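Local coordinates for thiamine-binding periplasmic protein (Escherichia coli, PDB 2QRY) that captures thiamine, thiamine phosphate and thiamine diphosphate in the periplasm with high affinity and feeds thiamine import through the ThiBPQ ABC transporter, at residues 156-161 against 322-327; 195-198 against 202-205; 45-50 against 266-271; 31-34 against 38-41. One frame throughout, in Å; residues are numbered along the deposited sequence.

Contact 1: 156-161 against 322-327; sequences VIYQDP and SEWQRA
The indole of Trp324 reaches the loop end of strand 156-159, where Tyr158 and Pro161 hold it in two ways. At its edge, Trp324 NE1 donates to the phenol oxygen of Tyr158, NE1 to OH being 2.9 Å. The N-H...O angle is 158°, and the oxygen lies close to the indole plane. The two rings therefore meet rim to rim, with planes 70° apart, and the buried indole N-H has its acceptor. Over one indole face sits the Pro161 ring, whose CD is 3.6 Å from the centroid of the Trp324 six-membered ring in a CH-pi contact. Pro161 CG covers the same ring farther out, 3.7 Å from Trp324 CE3.

Asp160 contributes a looser touch, OD1 lying 3.9 Å from Trp324 CH2; its carboxylate is directed chiefly to Arg162, which makes a salt bridge with OD2. The Trp324 side chain leaves the helix with CG opposite the backbone N (chi1 162°), which carries the indole across to the strand. Trp186 meets the indole edge-to-face and adds to its enclosure.

Helix 165-178 packs around the contact: its Leu171 touches both Pro161 and Trp324, while Leu170 lies against Tyr158. Thr193 and Val196 of strand 193-197 also touch Tyr158. Within these two segments, Trp324 alone carries the contact of helix 310-328 with the end of strand 156-159.

Contact 2: 195-198 against 202-205; sequences TVTK and EAYG
One face of the Glu202 carboxylate is covered by the methyl group of Thr197, whose CG2 is 3.6 Å from Glu202 CD and stands almost straight above the plane of the group. Thr197 CB lies above the same face, nearer one oxygen, at 3.5 Å from Glu202 OE1. The acid thus meets the threonine through its flat side. Its aliphatic part shares in the contact: the chain is extended beyond CG, so Glu202 CG also passes Thr197 CG2 at 3.6 Å and the two side chains cross obliquely.

The hydroxyl branch of Thr197 is turned to Ala203. With chi1 at 70°, OG1 sits between the backbone N and the carbonyl carbon, where it packs 3.4 Å from Ala203 CB. Its polar partner is the carbonyl of Gly199, in the short connection leading into the helix. That hydrogen bond satisfies a buried hydroxyl and fixes the rotation of the side chain, which in turn sets the methyl over Glu202. The contact thus runs from a solvent-exposed acid to a buried threonine and alanine, and Ala203 also touches Ile157 and Gln159 of strand 156-159.

Strand 193-197, helix 200-208 and strand 214-218 form a beta-alpha-beta crossover, both strands running parallel to strand 156-159 between them. Here the tight turn from strand to helix is closed by Thr197 against Ala203 and the stem of Glu202, and the same helix start carries Trp200, a thiamine-binding residue, about 5 Å from the Ala203 side chain.

Contact 3: 45-50 against 266-271; sequences KAFEAD and LQFMVS
Phe47 and Phe268 both extend CG opposite their backbone nitrogens, with chi1 of -179° and 157°, and these two torsions bring one ring from each helix into the same narrow interface. The rings meet obliquely, their planes 52° apart and their centroids 5.1 Å from each other. Phe47 CD1 is the atom that presses in: it lies over one face of the Phe268 ring, offset to the rim, and comes within 3.4 Å of Phe268 CD1.

The rest of the Phe268 ring leans on the neighbouring helix itself. Its CE1 is 3.6 Å from Phe47 CB, and CZ is 3.7 Å from the Phe47 backbone N. At the ring's edge, in its plane, the Ala46 methyl is met by the far end of the ring, with Ala46 CB at 4.0 Å from Phe268 CZ. The small alanine lets the ring settle close to the helix backbone. At the backbone of Phe268, Ser271 OG donates a hydrogen bond of 2.6 Å to Phe268 O; Ser271 is also the N-cap of helix 272-275, so this bond ties the end of helix 259-269 to the start of the next.

Phe265 joins the cluster edge-to-face with Phe47, and Ala273 and Phe274 touch Phe268. With an alanine in place of Phe268 the ring would be gone, and Phe47 CD1 and the Ala46 methyl would probably be left facing a gap between the two helices. Between these two segments the contact, backbone atoms of Ala46 and Phe47 included, is made by shape and dispersion, with no polar bond found across it.

Contact 4: 31-34 against 38-41; sequences DSFA and GPGP
Phe33 O takes the backbone N-H of Gly40 in the one hydrogen bond between the two segments, Gly40 N to Phe33 O being 2.9 Å with an N-H...O angle of 150°. The same oxygen also lies 3.2 Å from Pro39 CD, so the proline ring leans against the accepting carbonyl.

Beside this bond the side chains meet. Pro39 CG stands over one face of the Phe33 ring, 3.6 Å from its centroid in a CH-pi contact, and is nearest to CE1 at 3.3 Å. Phe33 CG lies opposite the backbone N (chi1 -171°), which brings the ring back to the proline although CB points away. Asn282 touches both residues. If a serine stood in place of Phe33, Pro39 would probably lose the aromatic face that covers it, leaving its ring less firmly positioned.

Gly38 and Gly40 allow the close backbone approach: a beta carbon on either would collide with Phe33 O, among other atoms. The whole is a tight turn linking the short helix 31-34 to helix 40-48, tied through Gly40. Ser32 on the short helix touches thiamin phosphate, placing the turn at the wall of the ligand pocket.

The four contacts illustrate how a binding protein builds a ligand site from packed units on either side of the chain's centre. Contacts 1 and 2 adjoin: strands 156-159 and 193-197 are sheet neighbours, and Asp160 N lies 2.8 Å from Thr197 O in a probable hydrogen bond. Contacts 3 and 4 share helix 40-48. Contact 3 is opposite contacts 1 and 2, about 37 and 31 Å away between centres. Contacts 2 and 4 come within about 6 Å at their nearest atoms. Thiamin phosphate is approached from contacts 4, 2 and 1, about 4 Å from the Ser32 side chain, 7 Å from Thr197 and 9 Å from Asp160, while contact 3 lies away from the site.

Contact 1: 156-161 against 322-327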
loop_
_atom_site.group_PDB
_atom_site.type_symbol
_atom_site.label_atom_id
_atom_site.label_comp_id
_atom_site.label_asym_id
_atom_site.label_seq_id
_atom_site.Cartn_x
_atom_site.Cartn_y
_atom_site.Cartn_z
ATOM N N VAL A 156 -18.197 -5.705 6.664
ATOM C CA VAL A 156 -16.994 -5.179 6.045
ATOM C C VAL A 156 -16.150 -4.331 6.987
ATOM O O VAL A 156 -16.673 -3.639 7.851
ATOM C CB VAL A 156 -17.355 -4.328 4.807
ATOM C CG1 VAL A 156 -16.146 -3.564 4.316
ATOM C CG2 VAL A 156 -17.876 -5.224 3.703
ATOM N N ILE A 157 -14.835 -4.409 6.811
ATOM C CA ILE A 157 -13.891 -3.613 7.586
ATOM C C ILE A 157 -12.869 -3.027 6.605
ATOM O O ILE A 157 -12.414 -3.716 5.694
ATOM C CB ILE A 157 -13.154 -4.468 8.655
ATOM C CG1 ILE A 157 -14.106 -4.776 9.815
ATOM C CG2 ILE A 157 -11.938 -3.718 9.190
ATOM C CD1 ILE A 157 -13.520 -5.667 10.893
ATOM N N TYR A 158 -12.526 -1.756 6.766
ATOM C CA TYR A 158 -11.532 -1.146 5.887
ATOM C C TYR A 158 -10.749 -0.077 6.639
ATOM O O TYR A 158 -11.005 0.160 7.819
ATOM C CB TYR A 158 -12.197 -0.577 4.623
ATOM C CG TYR A 158 -13.165 0.557 4.870
ATOM C CD1 TYR A 158 -12.730 1.881 4.880
ATOM C CD2 TYR A 158 -14.516 0.306 5.105
ATOM C CE1 TYR A 158 -13.618 2.928 5.119
ATOM C CE2 TYR A 158 -15.409 1.349 5.347
ATOM C CZ TYR A 158 -14.953 2.652 5.353
ATOM O OH TYR A 158 -15.829 3.680 5.604
ATOM N N GLN A 159 -9.790 0.557 5.969
ATOM C CA GLN A 159 -8.953 1.567 6.616
ATOM C C GLN A 159 -9.307 3.019 6.330
ATOM O O GLN A 159 -9.928 3.347 5.319
ATOM C CB GLN A 159 -7.480 1.350 6.256
ATOM C CG GLN A 159 -6.985 -0.080 6.411
ATOM C CD GLN A 159 -7.510 -0.985 5.318
ATOM O OE1 GLN A 159 -7.585 -0.589 4.162
ATOM N NE2 GLN A 159 -7.866 -2.207 5.677
ATOM N N ASP A 160 -8.872 3.882 7.242
ATOM C CA ASP A 160 -9.095 5.316 7.161
ATOM C C ASP A 160 -8.240 5.900 6.038
ATOM O O ASP A 160 -7.018 5.784 6.056
ATOM C CB ASP A 160 -8.704 5.962 8.490
ATOM C CG ASP A 160 -9.118 7.413 8.576
ATOM O OD1 ASP A 160 -9.050 8.111 7.545
ATOM O OD2 ASP A 160 -9.496 7.861 9.680
ATOM N N PRO A 161 -8.878 6.534 5.042
ATOM C CA PRO A 161 -8.149 7.129 3.914
ATOM C C PRO A 161 -7.197 8.269 4.291
ATOM O O PRO A 161 -6.306 8.632 3.515
ATOM C CB PRO A 161 -9.273 7.578 2.973
ATOM C CG PRO A 161 -10.425 7.825 3.907
ATOM C CD PRO A 161 -10.334 6.651 4.846
ATOM N N SER A 322 -13.633 14.407 2.865
ATOM C CA SER A 322 -14.610 15.154 3.643
ATOM C C SER A 322 -16.005 14.575 3.425
ATOM O O SER A 322 -16.784 14.429 4.361
ATOM C CB SER A 322 -14.584 16.629 3.232
ATOM O OG SER A 322 -15.512 17.377 3.989
ATOM N N GLU A 323 -16.315 14.245 2.178
ATOM C CA GLU A 323 -17.609 13.671 1.848
ATOM C C GLU A 323 -17.716 12.282 2.458
ATOM O O GLU A 323 -18.743 11.930 3.036
ATOM C CB GLU A 323 -17.768 13.607 0.332
ATOM C CG GLU A 323 -17.835 14.994 -0.295
ATOM C CD GLU A 323 -17.659 14.982 -1.801
ATOM O OE1 GLU A 323 -18.420 14.259 -2.488
ATOM O OE2 GLU A 323 -16.761 15.703 -2.299
ATOM N N TRP A 324 -16.643 11.504 2.335
ATOM C CA TRP A 324 -16.595 10.156 2.886
ATOM C C TRP A 324 -16.914 10.120 4.380
ATOM O O TRP A 324 -17.803 9.378 4.810
ATOM C CB TRP A 324 -15.211 9.533 2.673
ATOM C CG TRP A 324 -14.950 8.343 3.573
ATOM C CD1 TRP A 324 -15.467 7.087 3.445
ATOM C CD2 TRP A 324 -14.171 8.335 4.780
ATOM N NE1 TRP A 324 -15.062 6.297 4.498
ATOM C CE2 TRP A 324 -14.268 7.042 5.333
ATOM C CE3 TRP A 324 -13.403 9.299 5.447
ATOM C CZ2 TRP A 324 -13.627 6.685 6.526
ATOM C CZ3 TRP A 324 -12.761 8.944 6.637
ATOM C CH2 TRP A 324 -12.879 7.650 7.162
ATOM N N GLN A 325 -16.190 10.916 5.167
ATOM C CA GLN A 325 -16.390 10.909 6.610
ATOM C C GLN A 325 -17.785 11.355 7.010
ATOM O O GLN A 325 -18.350 10.840 7.977
ATOM C CB GLN A 325 -15.318 11.751 7.316
ATOM C CG GLN A 325 -15.522 13.251 7.311
ATOM C CD GLN A 325 -16.497 13.718 8.379
ATOM O OE1 GLN A 325 -16.505 13.202 9.502
ATOM N NE2 GLN A 325 -17.313 14.711 8.040
ATOM N N ARG A 326 -18.353 12.290 6.260
ATOM C CA ARG A 326 -19.694 12.763 6.565
ATOM C C ARG A 326 -20.707 11.657 6.289
ATOM O O ARG A 326 -21.661 11.475 7.038
ATOM C CB ARG A 326 -20.037 13.992 5.719
ATOM C CG ARG A 326 -21.442 14.537 5.963
ATOM C CD ARG A 326 -21.758 15.709 5.042
ATOM N NE ARG A 326 -20.872 16.851 5.263
ATOM C CZ ARG A 326 -20.933 17.662 6.317
ATOM N NH1 ARG A 326 -21.847 17.465 7.264
ATOM N NH2 ARG A 326 -20.078 18.676 6.425
ATOM N N ALA A 327 -20.480 10.903 5.220
ATOM C CA ALA A 327 -21.391 9.833 4.833
ATOM C C ALA A 327 -21.352 8.576 5.696
ATOM O O ALA A 327 -22.366 7.899 5.842
ATOM C CB ALA A 327 -21.145 9.454 3.377
#

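Contact 2: 195-198 against 202-205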
loop_
_atom_site.group_PDB
_atom_site.type_symbol
_atom_site.label_atom_id
_atom_site.label_comp_id
_atom_site.label_asym_id
_atom_site.label_seq_id
_atom_site.Cartn_x
_atom_site.Cartn_y
_atom_site.Cartn_z
ATOM N N THR A 195 -16.246 -1.733 11.359
ATOM C CA THR A 195 -15.353 -0.723 11.913
ATOM C C THR A 195 -14.358 -0.216 10.873
ATOM O O THR A 195 -14.232 -0.776 9.783
ATOM C CB THR A 195 -14.555 -1.276 13.120
ATOM O OG1 THR A 195 -13.930 -0.188 13.813
ATOM C CG2 THR A 195 -13.483 -2.252 12.654
ATOM N N VAL A 196 -13.658 0.854 11.223
ATOM C CA VAL A 196 -12.660 1.439 10.350
ATOM C C VAL A 196 -11.415 1.704 11.187
ATOM O O VAL A 196 -11.473 2.426 12.181
ATOM C CB VAL A 196 -13.144 2.763 9.756
ATOM C CG1 VAL A 196 -12.061 3.343 8.849
ATOM C CG2 VAL A 196 -14.445 2.550 9.002
ATOM N N THR A 197 -10.293 1.113 10.789
ATOM C CA THR A 197 -9.041 1.281 11.511
ATOM C C THR A 197 -8.105 2.260 10.785
ATOM O O THR A 197 -8.283 2.546 9.598
ATOM C CB THR A 197 -8.314 -0.056 11.643
ATOM O OG1 THR A 197 -7.831 -0.449 10.355
ATOM C CG2 THR A 197 -9.260 -1.132 12.157
ATOM N N LYS A 198 -7.101 2.754 11.503
ATOM C CA LYS A 198 -6.137 3.690 10.944
ATOM C C LYS A 198 -5.161 2.977 10.018
ATOM O O LYS A 198 -4.693 3.545 9.031
ATOM C CB LYS A 198 -5.349 4.375 12.068
ATOM C CG LYS A 198 -6.098 5.476 12.788
ATOM C CD LYS A 198 -5.211 6.123 13.841
ATOM C CE LYS A 198 -5.750 7.472 14.246
ATOM N NZ LYS A 198 -7.187 7.372 14.582
ATOM N N GLU A 202 -4.307 -3.794 11.831
ATOM C CA GLU A 202 -5.423 -4.020 12.745
ATOM C C GLU A 202 -6.653 -4.520 12.000
ATOM O O GLU A 202 -7.354 -5.422 12.470
ATOM C CB GLU A 202 -5.776 -2.737 13.496
ATOM C CG GLU A 202 -7.008 -2.893 14.377
ATOM C CD GLU A 202 -7.334 -1.640 15.158
ATOM O OE1 GLU A 202 -6.813 -0.556 14.815
ATOM O OE2 GLU A 202 -8.122 -1.745 16.112
ATOM N N ALA A 203 -6.911 -3.922 10.839
ATOM C CA ALA A 203 -8.045 -4.297 10.004
ATOM C C ALA A 203 -8.005 -5.779 9.646
ATOM O O ALA A 203 -8.979 -6.507 9.845
ATOM C CB ALA A 203 -8.045 -3.468 8.728
ATOM N N TYR A 204 -6.869 -6.214 9.110
ATOM C CA TYR A 204 -6.691 -7.598 8.692
ATOM C C TYR A 204 -6.776 -8.548 9.878
ATOM O O TYR A 204 -7.331 -9.645 9.777
ATOM C CB TYR A 204 -5.345 -7.749 7.964
ATOM C CG TYR A 204 -5.339 -8.861 6.940
ATOM C CD1 TYR A 204 -4.815 -10.115 7.245
ATOM C CD2 TYR A 204 -5.903 -8.670 5.678
ATOM C CE1 TYR A 204 -4.855 -11.160 6.315
ATOM C CE2 TYR A 204 -5.950 -9.703 4.741
ATOM C CZ TYR A 204 -5.426 -10.945 5.066
ATOM O OH TYR A 204 -5.478 -11.973 4.148
ATOM N N GLY A 205 -6.243 -8.118 11.011
ATOM C CA GLY A 205 -6.291 -8.950 12.199
ATOM C C GLY A 205 -7.713 -9.206 12.663
ATOM O O GLY A 205 -8.049 -10.330 13.056
#

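Contact 3: 45-50 against 266-271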
loop_
_atom_site.group_PDB
_atom_site.type_symbol
_atom_site.label_atom_id
_atom_site.label_comp_id
_atom_site.label_asym_id
_atom_site.label_seq_id
_atom_site.Cartn_x
_atom_site.Cartn_y
_atom_site.Cartn_z
ATOM N N LYS A 45 19.472 -6.676 6.938
ATOM C CA LYS A 45 20.727 -7.414 6.929
ATOM C C LYS A 45 21.353 -7.479 5.538
ATOM O O LYS A 45 22.575 -7.522 5.404
ATOM C CB LYS A 45 20.528 -8.827 7.479
ATOM C CG LYS A 45 20.055 -9.851 6.470
ATOM C CD LYS A 45 20.176 -11.259 7.053
ATOM C CE LYS A 45 21.611 -11.551 7.501
ATOM N NZ LYS A 45 21.792 -12.943 7.996
ATOM N N ALA A 46 20.518 -7.471 4.506
ATOM C CA ALA A 46 21.014 -7.529 3.137
ATOM C C ALA A 46 21.673 -6.216 2.730
ATOM O O ALA A 46 22.592 -6.197 1.908
ATOM C CB ALA A 46 19.876 -7.859 2.180
ATOM N N PHE A 47 21.197 -5.112 3.297
ATOM C CA PHE A 47 21.765 -3.814 2.973
ATOM C C PHE A 47 23.016 -3.589 3.804
ATOM O O PHE A 47 24.037 -3.147 3.287
ATOM C CB PHE A 47 20.759 -2.699 3.256
ATOM C CG PHE A 47 21.265 -1.328 2.916
ATOM C CD1 PHE A 47 21.549 -0.983 1.597
ATOM C CD2 PHE A 47 21.459 -0.377 3.915
ATOM C CE1 PHE A 47 22.020 0.297 1.272
ATOM C CE2 PHE A 47 21.930 0.906 3.602
ATOM C CZ PHE A 47 22.211 1.244 2.279
ATOM N N GLU A 48 22.930 -3.903 5.095
ATOM C CA GLU A 48 24.054 -3.722 6.006
ATOM C C GLU A 48 25.202 -4.683 5.722
ATOM O O GLU A 48 26.366 -4.289 5.767
ATOM C CB GLU A 48 23.599 -3.894 7.459
ATOM C CG GLU A 48 22.467 -2.971 7.870
ATOM C CD GLU A 48 22.126 -3.086 9.339
ATOM O OE1 GLU A 48 22.435 -4.132 9.943
ATOM O OE2 GLU A 48 21.535 -2.133 9.889
ATOM N N ALA A 49 24.877 -5.943 5.441
ATOM C CA ALA A 49 25.904 -6.939 5.159
ATOM C C ALA A 49 26.799 -6.459 4.023
ATOM O O ALA A 49 27.988 -6.775 3.975
ATOM C CB ALA A 49 25.263 -8.268 4.793
ATOM N N ASP A 50 26.220 -5.681 3.117
ATOM C CA ASP A 50 26.967 -5.159 1.984
ATOM C C ASP A 50 27.522 -3.780 2.305
ATOM O O ASP A 50 28.696 -3.635 2.645
ATOM C CB ASP A 50 26.062 -5.071 0.755
ATOM C CG ASP A 50 26.846 -4.948 -0.531
ATOM O OD1 ASP A 50 27.634 -3.985 -0.661
ATOM O OD2 ASP A 50 26.674 -5.821 -1.410
ATOM N N LEU A 266 18.357 3.629 -1.969
ATOM C CA LEU A 266 17.317 3.704 -2.987
ATOM C C LEU A 266 17.665 2.867 -4.221
ATOM O O LEU A 266 16.790 2.241 -4.817
ATOM C CB LEU A 266 17.071 5.163 -3.389
ATOM C CG LEU A 266 16.454 6.051 -2.295
ATOM C CD1 LEU A 266 16.344 7.488 -2.783
ATOM C CD2 LEU A 266 15.079 5.515 -1.902
ATOM N N GLN A 267 18.942 2.852 -4.599
ATOM C CA GLN A 267 19.378 2.077 -5.759
ATOM C C GLN A 267 19.319 0.596 -5.417
ATOM O O GLN A 267 18.850 -0.219 -6.205
ATOM C CB GLN A 267 20.811 2.453 -6.150
ATOM C CG GLN A 267 21.331 1.763 -7.413
ATOM C CD GLN A 267 20.633 2.238 -8.680
ATOM O OE1 GLN A 267 20.635 3.431 -8.998
ATOM N NE2 GLN A 267 20.037 1.301 -9.413
ATOM N N PHE A 268 19.806 0.266 -4.228
ATOM C CA PHE A 268 19.825 -1.105 -3.742
ATOM C C PHE A 268 18.408 -1.643 -3.577
ATOM O O PHE A 268 18.172 -2.852 -3.601
ATOM C CB PHE A 268 20.583 -1.148 -2.410
ATOM C CG PHE A 268 20.239 -2.321 -1.546
ATOM C CD1 PHE A 268 19.219 -2.227 -0.602
ATOM C CD2 PHE A 268 20.923 -3.523 -1.677
ATOM C CE1 PHE A 268 18.886 -3.317 0.201
ATOM C CE2 PHE A 268 20.599 -4.622 -0.881
ATOM C CZ PHE A 268 19.580 -4.518 0.059
HETATM N N MSE A 269 17.465 -0.727 -3.423
HETATM C CA MSE A 269 16.071 -1.088 -3.243
HETATM C C MSE A 269 15.489 -1.737 -4.499
HETATM O O MSE A 269 14.794 -2.749 -4.413
HETATM C CB MSE A 269 15.278 0.159 -2.862
HETATM C CG MSE A 269 13.867 -0.108 -2.413
HETATM SE SE MSE A 269 13.091 1.501 -1.697
HETATM C CE MSE A 269 12.815 2.472 -3.349
ATOM N N VAL A 270 15.774 -1.159 -5.661
ATOM C CA VAL A 270 15.270 -1.706 -6.913
ATOM C C VAL A 270 16.137 -2.857 -7.423
ATOM O O VAL A 270 16.001 -3.282 -8.573
ATOM C CB VAL A 270 15.206 -0.629 -8.005
ATOM C CG1 VAL A 270 14.290 0.487 -7.570
ATOM C CG2 VAL A 270 16.599 -0.098 -8.293
ATOM N N SER A 271 17.022 -3.363 -6.567
ATOM C CA SER A 271 17.898 -4.459 -6.956
ATOM C C SER A 271 17.371 -5.774 -6.397
ATOM O O SER A 271 16.469 -5.782 -5.565
ATOM C CB SER A 271 19.315 -4.218 -6.436
ATOM O OG SER A 271 19.423 -4.579 -5.073
#

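Contact 4: 31-34 against 38-41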
loop_
_atom_site.group_PDB
_atom_site.type_symbol
_atom_site.label_atom_id
_atom_site.label_comp_id
_atom_site.label_asym_id
_atom_site.label_seq_id
_atom_site.Cartn_x
_atom_site.Cartn_y
_atom_site.Cartn_z
ATOM N N ASP A 31 4.192 -0.219 9.772
ATOM C CA ASP A 31 4.443 -1.408 10.586
ATOM C C ASP A 31 4.534 -2.770 9.925
ATOM O O ASP A 31 5.370 -3.580 10.326
ATOM C CB ASP A 31 3.464 -1.500 11.772
ATOM C CG ASP A 31 2.010 -1.442 11.355
ATOM O OD1 ASP A 31 1.646 -2.026 10.312
ATOM O OD2 ASP A 31 1.218 -0.819 12.094
ATOM N N SER A 32 3.700 -3.046 8.930
ATOM C CA SER A 32 3.762 -4.351 8.289
ATOM C C SER A 32 5.056 -4.534 7.485
ATOM O O SER A 32 5.441 -5.657 7.177
ATOM C CB SER A 32 2.539 -4.572 7.396
ATOM O OG SER A 32 2.508 -3.648 6.332
ATOM N N PHE A 33 5.741 -3.439 7.160
ATOM C CA PHE A 33 6.986 -3.556 6.404
ATOM C C PHE A 33 8.132 -3.937 7.338
ATOM O O PHE A 33 8.865 -4.890 7.071
ATOM C CB PHE A 33 7.332 -2.245 5.693
ATOM C CG PHE A 33 8.477 -2.368 4.722
ATOM C CD1 PHE A 33 8.255 -2.763 3.406
ATOM C CD2 PHE A 33 9.780 -2.111 5.126
ATOM C CE1 PHE A 33 9.315 -2.898 2.508
ATOM C CE2 PHE A 33 10.849 -2.243 4.234
ATOM C CZ PHE A 33 10.617 -2.636 2.923
ATOM N N ALA A 34 8.278 -3.199 8.434
ATOM C CA ALA A 34 9.347 -3.454 9.399
ATOM C C ALA A 34 9.054 -4.617 10.351
ATOM O O ALA A 34 9.911 -5.010 11.143
ATOM C CB ALA A 34 9.628 -2.192 10.203
ATOM N N GLY A 38 7.746 -9.204 8.203
ATOM C CA GLY A 38 7.764 -8.471 6.948
ATOM C C GLY A 38 9.092 -8.569 6.217
ATOM O O GLY A 38 9.908 -9.423 6.542
ATOM N N PRO A 39 9.340 -7.713 5.216
ATOM C CA PRO A 39 10.608 -7.772 4.486
ATOM C C PRO A 39 11.735 -7.034 5.210
ATOM O O PRO A 39 12.912 -7.286 4.956
ATOM C CB PRO A 39 10.257 -7.130 3.151
ATOM C CG PRO A 39 9.293 -6.059 3.565
ATOM C CD PRO A 39 8.403 -6.777 4.564
ATOM N N GLY A 40 11.355 -6.133 6.112
ATOM C CA GLY A 40 12.313 -5.345 6.867
ATOM C C GLY A 40 13.575 -6.065 7.314
ATOM O O GLY A 40 14.657 -5.776 6.802
ATOM N N PRO A 41 13.476 -7.006 8.266
ATOM C CA PRO A 41 14.642 -7.747 8.760
ATOM C C PRO A 41 15.535 -8.275 7.640
ATOM O O PRO A 41 16.760 -8.199 7.727
ATOM C CB PRO A 41 14.009 -8.867 9.580
ATOM C CG PRO A 41 12.789 -8.204 10.132
ATOM C CD PRO A 41 12.246 -7.490 8.914
#